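Local atomic coordinates of protein yhhW (PDB entry 1TQ5), a protein that catalyses the oxygen-dependent breakdown of quercetin in vitro using a divalent metal ion, although its physiological role is unknown. Residues 147-150 against 154-157; 22-27 against 32-37; 8-13 against 43-48; 61-66 against 127-132; 3-8 against 27-32. All blocks are in the same frame, centred on the assembly; numbering follows the deposited sequence.

Interaction 1: residues 147-150 against 154-157; sequences PDAR and LKVH
Lys-155 lies along the loop that turns over it, meeting Pro-147 with its aliphatic chain and Ala-149 with its CB. The first torsion sends CG away from the backbone N (chi1 177°), and a bend at chi3 then swings the chain end against the carbonyl of Pro-147, with Lys-155 CE 3.4 Å from Pro-147 O. The same CE also reaches the carbonyl carbon of Asp-148, so it is the methylene chain that packs here. Ala-149 comes at the base of this lysine: its CB stands 3.8 Å from Lys-155 CB and 3.7 Å from Lys-155 N. Ala-149 has positive phi and psi (60° and 37°), a left-handed conformation that helps fold the chain back while its methyl group points at the strand.

Pro-147 turns its ring away and makes contact through its backbone. Its CA-H is aimed almost straight at the carbonyl of Val-156, Pro-147 CA to Val-156 O being 3.5 Å. No direct hydrogen bond joins the two segments, but a water donates to both Pro-147 O (2.6 Å) and Val-156 O, tying two carbonyls that could not pair with each other. Leu-154 and Val-156 make their backbone bonds with strand 141-146, and the whole forms a short loop closing back onto the short strand 154-155 at one edge of the C-terminal cupin's beta-sheet, in this two-domain pirin fold.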
# COMPACT_ATOMS: atom_id res chain seq x y z
N PRO A 147 2.03 -14.12 4.70
CA PRO A 147 2.58 -15.17 3.85
C PRO A 147 1.70 -16.43 3.87
O PRO A 147 1.61 -17.15 2.88
CB PRO A 147 3.96 -15.44 4.46
CG PRO A 147 4.29 -14.15 5.16
CD PRO A 147 2.98 -13.77 5.78
N ASP A 148 1.05 -16.67 5.01
CA ASP A 148 0.20 -17.85 5.16
C ASP A 148 -1.29 -17.52 5.25
O ASP A 148 -2.11 -18.41 5.46
CB ASP A 148 0.62 -18.62 6.41
CG ASP A 148 0.77 -17.73 7.63
OD1 ASP A 148 -0.11 -16.86 7.85
OD2 ASP A 148 1.77 -17.89 8.36
N ALA A 149 -1.63 -16.25 5.10
CA ALA A 149 -3.01 -15.80 5.16
C ALA A 149 -3.66 -16.11 6.51
O ALA A 149 -4.84 -16.44 6.58
CB ALA A 149 -3.81 -16.43 4.03
N ARG A 150 -2.88 -16.00 7.58
CA ARG A 150 -3.38 -16.28 8.92
C ARG A 150 -4.29 -15.17 9.42
O ARG A 150 -4.30 -14.07 8.89
CB ARG A 150 -2.21 -16.44 9.90
CG ARG A 150 -1.48 -15.14 10.21
CD ARG A 150 -0.17 -15.40 10.96
NE ARG A 150 0.60 -14.18 11.19
CZ ARG A 150 0.28 -13.26 12.10
NH1 ARG A 150 -0.79 -13.41 12.86
NH2 ARG A 150 1.04 -12.18 12.24
N LEU A 154 -5.26 -11.67 3.83
CA LEU A 154 -5.16 -12.16 2.46
C LEU A 154 -3.74 -12.66 2.24
O LEU A 154 -2.78 -12.11 2.79
CB LEU A 154 -5.45 -11.02 1.46
CG LEU A 154 -6.90 -10.56 1.29
CD1 LEU A 154 -6.94 -9.30 0.43
CD2 LEU A 154 -7.72 -11.67 0.63
N LYS A 155 -3.59 -13.72 1.45
CA LYS A 155 -2.26 -14.27 1.21
C LYS A 155 -1.44 -13.40 0.27
O LYS A 155 -1.96 -12.81 -0.68
CB LYS A 155 -2.34 -15.68 0.62
CG LYS A 155 -0.97 -16.26 0.27
CD LYS A 155 -0.99 -17.77 0.10
CE LYS A 155 -1.17 -18.47 1.44
NZ LYS A 155 -1.20 -19.96 1.30
N VAL A 156 -0.15 -13.31 0.56
CA VAL A 156 0.77 -12.55 -0.27
C VAL A 156 1.97 -13.48 -0.47
O VAL A 156 2.42 -14.11 0.48
CB VAL A 156 1.20 -11.21 0.42
CG1 VAL A 156 2.00 -11.49 1.68
CG2 VAL A 156 1.99 -10.36 -0.55
N HIS A 157 2.44 -13.58 -1.70
CA HIS A 157 3.57 -14.45 -2.03
C HIS A 157 4.91 -13.77 -1.74
O HIS A 157 5.74 -13.58 -2.63
CB HIS A 157 3.51 -14.86 -3.50
CG HIS A 157 2.30 -15.68 -3.84
ND1 HIS A 157 2.11 -16.95 -3.35
CD2 HIS A 157 1.22 -15.40 -4.60
CE1 HIS A 157 0.96 -17.42 -3.80
NE2 HIS A 157 0.40 -16.50 -4.56
O HOH W 1 3.46 -16.59 1.15

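Interaction 2: residues 22-27 against 32-37; sequences HTFSFA and PNFMGF
Phe-24 and Phe-34 both carry CG beside the backbone N and anti to the carbonyl carbon (chi1 -55° for Phe-24); the two side chains cross at roughly a right angle. Phe-24 lies along the backbone of 34-37: Gly-36 CA makes a CH-pi contact over one face, 4.3 Å from the ring centroid, and Phe-37 N sits over that face too. Phe-34 CB approaches Phe-24 CD1 to 3.8 Å, while Phe-24 CZ rests 3.9 Å from Phe-37 CB.

Phe-34, the centre of an inverse gamma turn, presents its carbonyl to the other segment. Ser-25 N donates to Phe-34 O at 3.2 Å, nearly in line with the C=O bond, and Ser-25 OG adds a weak bond to the same oxygen. That hydroxyl has a stronger partner in Asp-31 N, and the CE of selenomethionine Met-35 packs 3.3 Å from Ser-25 OG. Replacing Phe-24 by an alanine would probably leave Gly-36 and the CB atoms of Phe-34 and Phe-37 facing a gap between the two arms of the loop. Between these segments one good backbone bond, with a weak hydroxyl bond to the same oxygen, joins arms otherwise packed mainly through the Phe-24 ring.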
# COMPACT_ATOMS: atom_id res chain seq x y z
N HIS A 22 3.96 9.57 -6.37
CA HIS A 22 4.80 8.38 -6.27
C HIS A 22 5.73 8.40 -5.08
O HIS A 22 6.55 9.32 -4.94
CB HIS A 22 5.65 8.23 -7.53
CG HIS A 22 4.86 8.25 -8.80
ND1 HIS A 22 3.95 7.26 -9.11
CD2 HIS A 22 4.84 9.13 -9.82
CE1 HIS A 22 3.39 7.55 -10.28
NE2 HIS A 22 3.91 8.68 -10.73
N THR A 23 5.64 7.38 -4.23
CA THR A 23 6.52 7.32 -3.08
C THR A 23 7.93 6.89 -3.50
O THR A 23 8.91 7.36 -2.92
CB THR A 23 5.99 6.33 -2.03
OG1 THR A 23 4.78 6.85 -1.46
CG2 THR A 23 7.02 6.11 -0.94
N PHE A 24 8.01 6.01 -4.50
CA PHE A 24 9.29 5.51 -5.00
C PHE A 24 9.39 5.73 -6.50
O PHE A 24 8.38 5.97 -7.18
CB PHE A 24 9.43 3.99 -4.77
CG PHE A 24 9.25 3.57 -3.34
CD1 PHE A 24 10.22 3.83 -2.39
CD2 PHE A 24 8.09 2.92 -2.95
CE1 PHE A 24 10.05 3.46 -1.07
CE2 PHE A 24 7.90 2.54 -1.62
CZ PHE A 24 8.89 2.82 -0.68
N SER A 25 10.61 5.63 -7.02
CA SER A 25 10.86 5.78 -8.45
C SER A 25 9.81 4.96 -9.19
O SER A 25 9.61 3.77 -8.89
CB SER A 25 12.26 5.26 -8.81
OG SER A 25 13.25 5.88 -8.01
N PHE A 26 9.12 5.59 -10.13
CA PHE A 26 8.08 4.92 -10.90
C PHE A 26 8.09 5.41 -12.34
O PHE A 26 8.13 6.62 -12.59
CB PHE A 26 6.71 5.21 -10.28
CG PHE A 26 5.60 4.36 -10.84
CD1 PHE A 26 5.47 3.03 -10.46
CD2 PHE A 26 4.69 4.88 -11.75
CE1 PHE A 26 4.45 2.23 -10.97
CE2 PHE A 26 3.66 4.09 -12.27
CZ PHE A 26 3.54 2.76 -11.88
N ALA A 27 8.04 4.48 -13.28
CA ALA A 27 8.04 4.83 -14.70
C ALA A 27 9.16 5.81 -15.01
O ALA A 27 10.33 5.46 -14.93
CB ALA A 27 6.69 5.43 -15.07
N PRO A 32 16.81 9.02 -6.26
CA PRO A 32 18.07 8.36 -5.87
C PRO A 32 18.08 7.65 -4.52
O PRO A 32 18.79 6.67 -4.34
CB PRO A 32 19.08 9.51 -5.94
CG PRO A 32 18.25 10.71 -5.58
CD PRO A 32 17.00 10.47 -6.39
N ASN A 33 17.30 8.16 -3.57
CA ASN A 33 17.23 7.55 -2.24
C ASN A 33 16.11 6.52 -2.16
O ASN A 33 16.34 5.37 -1.77
CB ASN A 33 17.01 8.63 -1.18
CG ASN A 33 18.13 9.65 -1.15
OD1 ASN A 33 17.88 10.84 -0.98
ND2 ASN A 33 19.37 9.19 -1.31
N PHE A 34 14.91 6.93 -2.53
CA PHE A 34 13.76 6.03 -2.50
C PHE A 34 13.58 5.29 -3.82
O PHE A 34 12.75 5.66 -4.66
CB PHE A 34 12.49 6.82 -2.14
CG PHE A 34 12.55 7.44 -0.77
CD1 PHE A 34 13.19 8.66 -0.57
CD2 PHE A 34 12.00 6.79 0.34
CE1 PHE A 34 13.30 9.22 0.71
CE2 PHE A 34 12.10 7.33 1.62
CZ PHE A 34 12.75 8.55 1.80
N MSE A 35 14.37 4.24 -4.00
CA MSE A 35 14.32 3.41 -5.20
C MSE A 35 13.32 2.27 -4.99
O MSE A 35 12.70 1.79 -5.94
CB MSE A 35 15.70 2.80 -5.48
CG MSE A 35 16.80 3.79 -5.83
SE MSE A 35 16.52 4.68 -7.38
CE MSE A 35 15.56 3.50 -8.34
N GLY A 36 13.18 1.85 -3.74
CA GLY A 36 12.28 0.77 -3.39
C GLY A 36 12.76 0.25 -2.05
O GLY A 36 13.96 0.03 -1.86
N PHE A 37 11.83 0.05 -1.11
CA PHE A 37 12.17 -0.40 0.24
C PHE A 37 11.95 -1.89 0.44
O PHE A 37 10.82 -2.33 0.69
CB PHE A 37 11.34 0.40 1.24
CG PHE A 37 11.83 0.30 2.66
CD1 PHE A 37 13.01 0.92 3.04
CD2 PHE A 37 11.09 -0.38 3.61
CE1 PHE A 37 13.45 0.85 4.36
CE2 PHE A 37 11.52 -0.45 4.93
CZ PHE A 37 12.70 0.17 5.31

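Interaction 3: residues 8-13 against 43-48; sequences NERGHA and INDDVI
Asp-45 OD2 sits at the edge of the Arg-10 guanidinium, 4° out of its plane, while the carboxylate is turned 70° from it. The two groups therefore share a single hydrogen bond, not a two-pronged pair. Arg-10 NH1 donates to Asp-45 OD2 at 3.2 Å with an almost straight N-H...O line, reaching the oxygen on its anti side and somewhat above the carboxylate plane. Asp-45 CB is also close, 3.4 Å from Arg-10 NH1.

In the antiparallel sheet of the N-terminal cupin, strand 18-22 runs between strands 11-14 and 40-48, so this salt bridge spans a whole intervening strand, and the arginine packs on Trp-21 along the way. A bend at chi3 (-59°) turns the guanidinium toward Asp-45, and Arg-10 NE donates to Ala-7 O, which helps hold the group in place. Replacing Arg-10 with a leucine would probably leave Asp-45 OD2 without its countercharge, and Ala-7 O without this donor.

Asp-45 is held at its other oxygen as well, OD1 accepting from His-113 NE2. A water finishes the NH1 end, accepting from Arg-10 NH1 at 3.0 Å and donating to Ile-43 O at 3.2 Å.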
# COMPACT_ATOMS: atom_id res chain seq x y z
N ASN A 8 4.88 15.97 0.33
CA ASN A 8 5.09 16.99 -0.70
C ASN A 8 6.34 16.78 -1.56
O ASN A 8 6.50 17.43 -2.59
CB ASN A 8 5.14 18.38 -0.07
CG ASN A 8 6.32 18.55 0.89
OD1 ASN A 8 6.44 17.81 1.86
ND2 ASN A 8 7.18 19.51 0.60
N GLU A 9 7.22 15.89 -1.15
CA GLU A 9 8.42 15.63 -1.93
C GLU A 9 8.30 14.39 -2.80
O GLU A 9 9.25 13.98 -3.45
CB GLU A 9 9.63 15.54 -1.01
CG GLU A 9 9.98 16.89 -0.40
CD GLU A 9 11.13 16.82 0.58
OE1 GLU A 9 11.58 17.90 1.03
OE2 GLU A 9 11.58 15.70 0.88
N ARG A 10 7.11 13.79 -2.81
CA ARG A 10 6.86 12.60 -3.62
C ARG A 10 6.84 12.98 -5.09
O ARG A 10 6.60 14.14 -5.42
CB ARG A 10 5.51 11.98 -3.26
CG ARG A 10 5.49 11.19 -1.96
CD ARG A 10 4.08 10.69 -1.68
NE ARG A 10 3.14 11.80 -1.58
CZ ARG A 10 1.82 11.66 -1.46
NH1 ARG A 10 1.28 10.44 -1.43
NH2 ARG A 10 1.05 12.73 -1.36
N GLY A 11 7.10 12.01 -5.96
CA GLY A 11 7.06 12.28 -7.39
C GLY A 11 5.61 12.61 -7.68
O GLY A 11 4.73 12.13 -6.99
N HIS A 12 5.36 13.43 -8.70
CA HIS A 12 3.98 13.79 -9.00
C HIS A 12 3.74 13.96 -10.49
O HIS A 12 4.51 14.61 -11.19
CB HIS A 12 3.64 15.09 -8.25
CG HIS A 12 2.26 15.60 -8.52
ND1 HIS A 12 1.12 14.90 -8.20
CD2 HIS A 12 1.83 16.76 -9.09
CE1 HIS A 12 0.05 15.59 -8.55
NE2 HIS A 12 0.46 16.73 -9.09
N ALA A 13 2.65 13.37 -10.97
CA ALA A 13 2.27 13.47 -12.36
C ALA A 13 0.76 13.68 -12.40
O ALA A 13 0.01 12.95 -11.76
CB ALA A 13 2.63 12.19 -13.10
N ILE A 43 4.32 2.58 -4.28
CA ILE A 43 3.23 3.12 -3.47
C ILE A 43 2.78 4.36 -4.22
O ILE A 43 3.42 5.42 -4.15
CB ILE A 43 3.64 3.56 -2.04
CG1 ILE A 43 3.79 2.35 -1.12
CG2 ILE A 43 2.53 4.44 -1.44
CD1 ILE A 43 4.93 1.47 -1.48
N ASN A 44 1.70 4.20 -4.96
CA ASN A 44 1.16 5.31 -5.72
C ASN A 44 -0.16 5.74 -5.09
O ASN A 44 -1.04 4.93 -4.83
CB ASN A 44 0.95 4.93 -7.18
CG ASN A 44 2.26 4.77 -7.93
OD1 ASN A 44 3.29 5.30 -7.52
ND2 ASN A 44 2.23 4.05 -9.05
N ASP A 45 -0.24 7.04 -4.83
CA ASP A 45 -1.41 7.67 -4.24
C ASP A 45 -2.15 8.24 -5.44
O ASP A 45 -1.82 9.32 -5.91
CB ASP A 45 -0.95 8.79 -3.31
CG ASP A 45 -2.07 9.41 -2.51
OD1 ASP A 45 -3.20 9.53 -3.04
OD2 ASP A 45 -1.81 9.80 -1.35
N ASP A 46 -3.15 7.51 -5.94
CA ASP A 46 -3.89 7.94 -7.13
C ASP A 46 -5.30 8.47 -6.93
O ASP A 46 -6.08 7.95 -6.14
CB ASP A 46 -3.99 6.79 -8.16
CG ASP A 46 -2.65 6.18 -8.51
OD1 ASP A 46 -1.64 6.92 -8.49
OD2 ASP A 46 -2.61 4.97 -8.81
N VAL A 47 -5.62 9.51 -7.69
CA VAL A 47 -6.95 10.11 -7.66
C VAL A 47 -7.41 10.10 -9.11
O VAL A 47 -6.79 10.71 -9.99
CB VAL A 47 -6.90 11.55 -7.14
CG1 VAL A 47 -8.22 12.24 -7.39
CG2 VAL A 47 -6.59 11.53 -5.65
N ILE A 48 -8.50 9.38 -9.35
CA ILE A 48 -9.05 9.21 -10.69
C ILE A 48 -10.42 9.86 -10.89
O ILE A 48 -11.32 9.70 -10.08
CB ILE A 48 -9.15 7.71 -11.03
CG1 ILE A 48 -7.76 7.07 -10.96
CG2 ILE A 48 -9.78 7.51 -12.42
CD1 ILE A 48 -7.75 5.58 -11.20
O HOH W 2 2.49 7.87 -2.40

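Interaction 4: residues 61-66 against 127-132; sequences DMEILT and TPRYEQ
Arg-129 is gripped round the rim of its guanidinium: Glu-63 OE1 and Glu-131 OE2 both lie at its edge, close to its plane. Glu-63 comes in nearly coplanar, the carboxylate and guanidinium planes only 12° apart, although the two side chains cross at about a right angle. Arg-129 NH2 donates to Glu-63 OE1 at 2.8 Å, meeting the oxygen almost head-on along its C-O bond. Glu-131 engages differently. Arg-129 NH1 reaches Glu-131 OE2 at 2.9 Å from well above the carboxylate plane, so this second salt bridge is strongly tilted on the acid's side while remaining flat on the arginine's.

The three residues form a salt-bridge network across the antiparallel sheet of the N-terminal cupin, where strand 90-94 lies between strands 63-70 and 129-133. Together the two long side chains span that strand, and Ser-94 on it serves as the meeting point: its OG bonds to Glu-63 OE2 and to Arg-129 NE. Both chains are bent at chi2, which brings their polar ends together near Ser-94; in Arg-129, CG sits between the backbone N and the carbonyl carbon (chi1 60°).

Two groups from the C-terminal half complete the polar shell. Arg-129 NH2 also donates to Lys-155 O, and Glu-63 OE1 accepts a second bond from His-157 N. Since Glu-63 is buried, the donors gathered on its two oxygens would probably favour its charged form. The guanidinium, with bonds from NE, NH1 and NH2, is fixed in rotation, and the side chain of His-157 packs beside it.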
# COMPACT_ATOMS: atom_id res chain seq x y z
N ASP A 61 5.22 -11.31 -12.81
CA ASP A 61 5.90 -11.44 -11.53
C ASP A 61 5.80 -10.21 -10.63
O ASP A 61 6.72 -9.40 -10.57
CB ASP A 61 7.39 -11.76 -11.75
CG ASP A 61 7.61 -12.84 -12.80
OD1 ASP A 61 6.94 -13.90 -12.73
OD2 ASP A 61 8.45 -12.62 -13.70
N MSE A 62 4.68 -10.07 -9.92
CA MSE A 62 4.48 -8.93 -9.03
C MSE A 62 3.14 -9.04 -8.32
O MSE A 62 2.14 -9.43 -8.92
CB MSE A 62 4.54 -7.62 -9.83
CG MSE A 62 4.66 -6.34 -8.99
SE MSE A 62 6.27 -6.07 -8.19
CE MSE A 62 7.22 -5.43 -9.55
N GLU A 63 3.13 -8.71 -7.03
CA GLU A 63 1.91 -8.74 -6.23
C GLU A 63 1.38 -7.32 -6.23
O GLU A 63 2.05 -6.40 -5.73
CB GLU A 63 2.21 -9.18 -4.79
CG GLU A 63 2.86 -10.56 -4.66
CD GLU A 63 1.91 -11.69 -5.02
OE1 GLU A 63 1.06 -12.06 -4.18
OE2 GLU A 63 2.00 -12.21 -6.16
N ILE A 64 0.20 -7.12 -6.80
CA ILE A 64 -0.40 -5.79 -6.88
C ILE A 64 -1.57 -5.65 -5.91
O ILE A 64 -2.60 -6.30 -6.06
CB ILE A 64 -0.92 -5.49 -8.29
CG1 ILE A 64 0.17 -5.78 -9.33
CG2 ILE A 64 -1.34 -4.03 -8.38
CD1 ILE A 64 1.43 -4.97 -9.15
N LEU A 65 -1.39 -4.79 -4.91
CA LEU A 65 -2.42 -4.56 -3.91
C LEU A 65 -3.07 -3.19 -4.06
O LEU A 65 -2.38 -2.19 -4.27
CB LEU A 65 -1.81 -4.67 -2.52
CG LEU A 65 -2.70 -4.19 -1.37
CD1 LEU A 65 -3.78 -5.23 -1.08
CD2 LEU A 65 -1.85 -3.96 -0.14
N THR A 66 -4.39 -3.14 -3.96
CA THR A 66 -5.12 -1.88 -4.06
C THR A 66 -5.90 -1.61 -2.77
O THR A 66 -6.55 -2.50 -2.24
CB THR A 66 -6.15 -1.90 -5.21
OG1 THR A 66 -5.50 -2.28 -6.44
CG2 THR A 66 -6.78 -0.53 -5.38
N THR A 127 1.37 -18.92 -10.27
CA THR A 127 0.12 -18.94 -11.02
C THR A 127 -0.76 -17.73 -10.70
O THR A 127 -1.01 -17.42 -9.53
CB THR A 127 -0.66 -20.23 -10.72
OG1 THR A 127 -1.96 -20.16 -11.32
CG2 THR A 127 -0.79 -20.44 -9.22
N PRO A 128 -1.23 -17.03 -11.73
CA PRO A 128 -2.08 -15.84 -11.59
C PRO A 128 -3.28 -16.07 -10.67
O PRO A 128 -3.97 -17.08 -10.78
CB PRO A 128 -2.51 -15.56 -13.03
CG PRO A 128 -1.32 -16.01 -13.82
CD PRO A 128 -0.98 -17.32 -13.16
N ARG A 129 -3.52 -15.13 -9.76
CA ARG A 129 -4.63 -15.24 -8.83
C ARG A 129 -5.18 -13.87 -8.46
O ARG A 129 -4.46 -12.87 -8.48
CB ARG A 129 -4.19 -15.96 -7.57
CG ARG A 129 -3.07 -15.26 -6.84
CD ARG A 129 -3.49 -14.81 -5.45
NE ARG A 129 -2.47 -13.94 -4.87
CZ ARG A 129 -2.47 -13.53 -3.60
NH1 ARG A 129 -3.43 -13.91 -2.77
NH2 ARG A 129 -1.49 -12.74 -3.18
N TYR A 130 -6.47 -13.83 -8.14
CA TYR A 130 -7.11 -12.58 -7.76
C TYR A 130 -8.00 -12.79 -6.55
O TYR A 130 -8.92 -13.61 -6.57
CB TYR A 130 -7.96 -12.02 -8.89
CG TYR A 130 -8.73 -10.79 -8.47
CD1 TYR A 130 -8.06 -9.58 -8.24
CD2 TYR A 130 -10.10 -10.84 -8.23
CE1 TYR A 130 -8.74 -8.46 -7.78
CE2 TYR A 130 -10.79 -9.73 -7.77
CZ TYR A 130 -10.10 -8.54 -7.54
OH TYR A 130 -10.76 -7.44 -7.06
N GLU A 131 -7.74 -12.02 -5.50
CA GLU A 131 -8.53 -12.12 -4.29
C GLU A 131 -8.97 -10.75 -3.79
O GLU A 131 -8.30 -9.74 -4.01
CB GLU A 131 -7.75 -12.85 -3.19
CG GLU A 131 -7.51 -14.31 -3.50
CD GLU A 131 -6.95 -15.06 -2.31
OE1 GLU A 131 -7.66 -15.18 -1.29
OE2 GLU A 131 -5.80 -15.53 -2.39
N GLN A 132 -10.11 -10.74 -3.12
CA GLN A 132 -10.66 -9.51 -2.58
C GLN A 132 -11.28 -9.89 -1.25
O GLN A 132 -11.82 -10.99 -1.12
CB GLN A 132 -11.73 -8.96 -3.53
CG GLN A 132 -12.13 -7.51 -3.31
CD GLN A 132 -13.07 -7.32 -2.13
OE1 GLN A 132 -14.11 -7.98 -2.03
NE2 GLN A 132 -12.72 -6.39 -1.24

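Interaction 5: residues 3-8 against 27-32; sequences YLRKAN and ANYYDP
Arg-5 and Asp-31 are the residues whose backbones come nearest, yet their CA atoms stand 11.2 Å apart, so side chains alone bridge the space. Segment 3-8 starts as strand 3-5 and winds into a 3-10 turn at 7-8; segment 27-32 is irregular loop. The loop residues Tyr-29 and Asp-31 both point toward the strand, and Arg-5 comes at them from the opposite direction, extended from its backbone (chi1 173°) and bent at chi2.

Arg-5 NH2 donates to Tyr-29 OH at 2.6 Å, a short bond in which the guanidinium and the phenol ring are nearly coplanar, 15° apart. Each group meets the other at its edge. The contact straddles the two halves of the bicupin: strand 2-5, though it opens the chain, pairs with strand 204-208 in the sheet of the C-terminal cupin, while 27-32 belongs to the loop between strands 18-22 and 40-48 of the N-terminal one.

The charge pair is looser. Arg-5 NH1 lies 3.6 Å from Asp-31 OD1, a long salt bridge with the guanidinium and carboxylate planes turned 56° from each other. Asp-31 has its firmer partner at the other oxygen, OD2 accepting from Phe-34 N. Arg-5 is buried and well occupied: its NE donates to Thr-23 O and its guanidinium makes a cation-pi contact with Phe-34.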
# COMPACT_ATOMS: atom_id res chain seq x y z
N TYR A 3 13.74 7.22 8.59
CA TYR A 3 13.71 8.27 7.60
C TYR A 3 12.32 8.67 7.16
O TYR A 3 11.45 7.83 6.92
CB TYR A 3 14.58 7.85 6.42
CG TYR A 3 16.01 7.61 6.84
CD1 TYR A 3 16.83 8.67 7.23
CD2 TYR A 3 16.52 6.31 6.93
CE1 TYR A 3 18.12 8.45 7.69
CE2 TYR A 3 17.82 6.09 7.39
CZ TYR A 3 18.61 7.16 7.77
OH TYR A 3 19.89 6.94 8.22
N LEU A 4 12.10 9.97 7.08
CA LEU A 4 10.81 10.51 6.70
C LEU A 4 10.71 10.81 5.21
O LEU A 4 11.51 11.56 4.66
CB LEU A 4 10.52 11.78 7.51
CG LEU A 4 9.24 12.57 7.21
CD1 LEU A 4 8.02 11.81 7.69
CD2 LEU A 4 9.33 13.92 7.92
N ARG A 5 9.71 10.21 4.56
CA ARG A 5 9.45 10.45 3.15
C ARG A 5 8.28 11.42 3.13
O ARG A 5 7.12 11.00 3.19
CB ARG A 5 9.08 9.13 2.46
CG ARG A 5 8.62 9.27 1.02
CD ARG A 5 9.63 10.02 0.19
NE ARG A 5 9.47 9.75 -1.24
CZ ARG A 5 10.03 10.48 -2.19
NH1 ARG A 5 10.79 11.52 -1.86
NH2 ARG A 5 9.87 10.17 -3.47
N LYS A 6 8.57 12.72 3.05
CA LYS A 6 7.53 13.74 3.06
C LYS A 6 6.55 13.63 1.90
O LYS A 6 6.95 13.39 0.76
CB LYS A 6 8.14 15.14 3.06
CG LYS A 6 8.78 15.56 4.37
CD LYS A 6 9.21 17.02 4.32
CE LYS A 6 9.88 17.46 5.62
NZ LYS A 6 11.17 16.77 5.85
N ALA A 7 5.28 13.84 2.20
CA ALA A 7 4.23 13.77 1.19
C ALA A 7 4.45 14.75 0.03
O ALA A 7 4.24 14.38 -1.12
CB ALA A 7 2.87 14.03 1.83
N ASN A 8 4.88 15.97 0.33
CA ASN A 8 5.09 16.99 -0.70
C ASN A 8 6.34 16.78 -1.56
O ASN A 8 6.50 17.43 -2.59
CB ASN A 8 5.14 18.38 -0.07
CG ASN A 8 6.32 18.55 0.89
OD1 ASN A 8 6.44 17.81 1.86
ND2 ASN A 8 7.18 19.51 0.60
N ALA A 27 8.04 4.48 -13.28
CA ALA A 27 8.04 4.83 -14.70
C ALA A 27 9.16 5.81 -15.01
O ALA A 27 10.33 5.46 -14.93
CB ALA A 27 6.69 5.43 -15.07
N ASN A 28 8.79 7.04 -15.36
CA ASN A 28 9.76 8.08 -15.70
C ASN A 28 10.24 8.91 -14.51
O ASN A 28 11.06 9.82 -14.67
CB ASN A 28 9.19 9.01 -16.77
CG ASN A 28 8.90 8.28 -18.07
OD1 ASN A 28 9.79 7.64 -18.65
ND2 ASN A 28 7.67 8.39 -18.56
N TYR A 29 9.72 8.63 -13.32
CA TYR A 29 10.12 9.36 -12.12
C TYR A 29 11.23 8.58 -11.43
O TYR A 29 11.13 7.37 -11.24
CB TYR A 29 8.92 9.53 -11.19
CG TYR A 29 9.29 9.97 -9.79
CD1 TYR A 29 9.87 11.23 -9.55
CD2 TYR A 29 9.06 9.13 -8.70
CE1 TYR A 29 10.21 11.62 -8.24
CE2 TYR A 29 9.39 9.52 -7.40
CZ TYR A 29 9.97 10.76 -7.18
OH TYR A 29 10.28 11.12 -5.89
N TYR A 30 12.30 9.28 -11.04
CA TYR A 30 13.42 8.62 -10.38
C TYR A 30 13.87 9.36 -9.13
O TYR A 30 14.14 10.56 -9.17
CB TYR A 30 14.61 8.53 -11.35
CG TYR A 30 15.82 7.79 -10.81
CD1 TYR A 30 16.05 6.45 -11.15
CD2 TYR A 30 16.73 8.42 -9.97
CE1 TYR A 30 17.16 5.77 -10.67
CE2 TYR A 30 17.85 7.75 -9.48
CZ TYR A 30 18.06 6.42 -9.84
OH TYR A 30 19.16 5.76 -9.37
N ASP A 31 13.95 8.64 -8.01
CA ASP A 31 14.41 9.22 -6.76
C ASP A 31 15.62 8.39 -6.33
O ASP A 31 15.50 7.19 -6.06
CB ASP A 31 13.33 9.16 -5.68
CG ASP A 31 13.75 9.88 -4.40
OD1 ASP A 31 13.48 11.10 -4.29
OD2 ASP A 31 14.35 9.24 -3.53
N PRO A 32 16.81 9.02 -6.26
CA PRO A 32 18.07 8.36 -5.87
C PRO A 32 18.08 7.65 -4.52
O PRO A 32 18.79 6.67 -4.34
CB PRO A 32 19.08 9.51 -5.94
CG PRO A 32 18.25 10.71 -5.58
CD PRO A 32 17.00 10.47 -6.39

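Interactions 2, 3 and 5 gather at one end of the protein. The centres of 2 and 5 are about 5 Å apart; they share Ala-27 and Pro-32 and are tied by the Thr-23 to Arg-5 and Ser-25 to Asp-31 bonds. Interaction 3 lies about 9 Å from 5 between centres, with Gly-11 packed on Tyr-29, and reaches interaction 2 through the backbone pair His-22 and Gly-11. Interactions 1 and 4, centres about 11 Å apart, are joined by Arg-129 NH2 to Lys-155 O and His-157 N to Glu-63 OE1. The Phe-37 side chain of interaction 2 is about 4 Å from a bound cadmium ion, away from the curated metal site; Glu-63's side chain is about 10 Å from that of metal-binding His-59.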